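Iron-containing superoxide dismutase B2 (Trypanosoma brucei, PDB 3ESF) probably disproportionates toxic superoxide radicals into hydrogen peroxide and molecular oxygen, as an iron-dependent enzyme of the iron/manganese superoxide dismutase family. Local coordinates at residues Leu15-Ile20 / Thr181-Val185. The protein carries 1 engineered substitution. Coordinates in Å, arbitrary orientation, origin at the centre of the assembly. Residue numbers count along the deposited sequence, not the author numbering.
Sequences LAAKGI and TFWNV
In the two-domain iron/manganese superoxide dismutase fold, this contact joins the N-terminal α-hairpin domain to the C-terminal α/β domain: the turn before helix 22-45 packs on the C-terminal part of helix 175-185. K18 N donates to L15 O (3.0 Å) in the 3-10 turn 16-18, which I20 N→L15 O (3.0 Å) and a weak G19 N→A16 O bond (3.4 Å) close as a Schellman motif. At G19 (phi/psi 110/12) a CB would jam against K18 O and clash with T181 CG2. The nearest CA pairs are K18-N184 (6.8 Å) and G19-T181 (6.0 Å). T181 (chi1 m) packs CG2 3.4 Å from K18 O and 3.8 Å from I20 CG1, while OG1 hydrogen-bonds Y171 OH, which also hydrogen-bonds G19 O. V185 (m) packs against L15 (m,t) and I20 (m,t), CG1 4.4 Å from L15 CD2 and CG2 4.4 Å from I20 CD1. I20's side chain is about 7 Å from that of iron ligand H28. One water bridges K18 O (2.8 Å), T181 OG1 (2.8 Å) and ND2 of N184 (chi1 m; 3.1 Å). K18 (chi1 -102°, between wells; chi2, chi3 t; chi4 m) lays CB 3.6 Å from V185 CG1, and its NZ donates to N184 O at 2.7 Å.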
# COMPACT_ATOMS: atom_id res chain seq x y z
N LEU A 15 -18.94 10.36 9.65
CA LEU A 15 -19.15 8.92 9.48
C LEU A 15 -18.89 8.12 10.77
O LEU A 15 -18.95 6.87 10.75
CB LEU A 15 -18.29 8.37 8.31
CG LEU A 15 -18.46 8.98 6.90
CD1 LEU A 15 -17.79 8.16 5.84
CD2 LEU A 15 -19.91 9.13 6.54
N ALA A 16 -18.61 8.82 11.87
CA ALA A 16 -18.32 8.18 13.16
C ALA A 16 -19.45 7.24 13.64
O ALA A 16 -19.18 6.12 14.08
CB ALA A 16 -17.98 9.20 14.21
N ALA A 17 -20.70 7.68 13.51
CA ALA A 17 -21.89 6.88 13.85
C ALA A 17 -22.04 5.60 13.01
O ALA A 17 -22.76 4.70 13.40
CB ALA A 17 -23.10 7.73 13.67
N LYS A 18 -21.40 5.55 11.85
CA LYS A 18 -21.48 4.39 10.94
C LYS A 18 -20.17 3.62 10.71
O LYS A 18 -20.08 2.76 9.84
CB LYS A 18 -22.11 4.77 9.60
CG LYS A 18 -23.59 4.33 9.49
CD LYS A 18 -24.39 5.24 8.59
CE LYS A 18 -25.84 4.76 8.45
NZ LYS A 18 -25.86 3.64 7.46
N GLY A 19 -19.14 3.94 11.49
CA GLY A 19 -17.95 3.10 11.49
C GLY A 19 -16.70 3.67 10.86
O GLY A 19 -15.73 2.94 10.65
N ILE A 20 -16.68 4.97 10.56
CA ILE A 20 -15.42 5.61 10.16
C ILE A 20 -15.19 6.80 11.09
O ILE A 20 -15.87 7.80 11.00
CB ILE A 20 -15.34 5.95 8.61
CG1 ILE A 20 -15.61 4.71 7.74
CG2 ILE A 20 -13.96 6.46 8.26
CD1 ILE A 20 -15.56 4.90 6.21
N THR A 181 -18.24 -2.02 6.49
CA THR A 181 -18.56 -0.63 6.83
C THR A 181 -18.80 0.27 5.59
O THR A 181 -19.75 1.05 5.59
CB THR A 181 -17.49 -0.06 7.78
OG1 THR A 181 -17.66 -0.71 9.05
CG2 THR A 181 -17.60 1.46 7.91
N PHE A 182 -17.99 0.11 4.54
CA PHE A 182 -18.24 0.83 3.28
C PHE A 182 -19.66 0.62 2.73
O PHE A 182 -20.31 1.56 2.27
CB PHE A 182 -17.18 0.50 2.19
CG PHE A 182 -17.40 1.26 0.89
CD1 PHE A 182 -16.99 2.59 0.78
CD2 PHE A 182 -18.04 0.64 -0.20
CE1 PHE A 182 -17.23 3.31 -0.39
CE2 PHE A 182 -18.28 1.34 -1.37
CZ PHE A 182 -17.89 2.68 -1.47
N TRP A 183 -20.13 -0.62 2.80
CA TRP A 183 -21.53 -0.93 2.41
C TRP A 183 -22.60 -0.25 3.26
O TRP A 183 -23.75 -0.07 2.82
CB TRP A 183 -21.74 -2.43 2.41
CG TRP A 183 -21.00 -3.13 1.31
CD1 TRP A 183 -20.10 -4.14 1.44
CD2 TRP A 183 -21.13 -2.88 -0.10
NE1 TRP A 183 -19.64 -4.53 0.21
CE2 TRP A 183 -20.25 -3.77 -0.76
CE3 TRP A 183 -21.90 -1.98 -0.87
CZ2 TRP A 183 -20.13 -3.82 -2.16
CZ3 TRP A 183 -21.77 -2.02 -2.26
CH2 TRP A 183 -20.88 -2.94 -2.90
N ASN A 184 -22.23 0.14 4.48
CA ASN A 184 -23.17 0.88 5.35
C ASN A 184 -23.16 2.38 5.11
O ASN A 184 -24.03 3.07 5.62
CB ASN A 184 -22.90 0.58 6.84
CG ASN A 184 -23.31 -0.83 7.24
OD1 ASN A 184 -24.34 -1.37 6.77
ND2 ASN A 184 -22.53 -1.44 8.13
N VAL A 185 -22.18 2.88 4.36
CA VAL A 185 -22.06 4.34 4.12
C VAL A 185 -22.13 4.68 2.62
O VAL A 185 -22.20 5.85 2.25
CB VAL A 185 -20.77 4.97 4.75
CG1 VAL A 185 -20.81 4.86 6.28
CG2 VAL A 185 -19.47 4.34 4.17
O HOH W 1 -20.32 -0.06 9.79
O HOH W 2 -26.67 1.22 6.84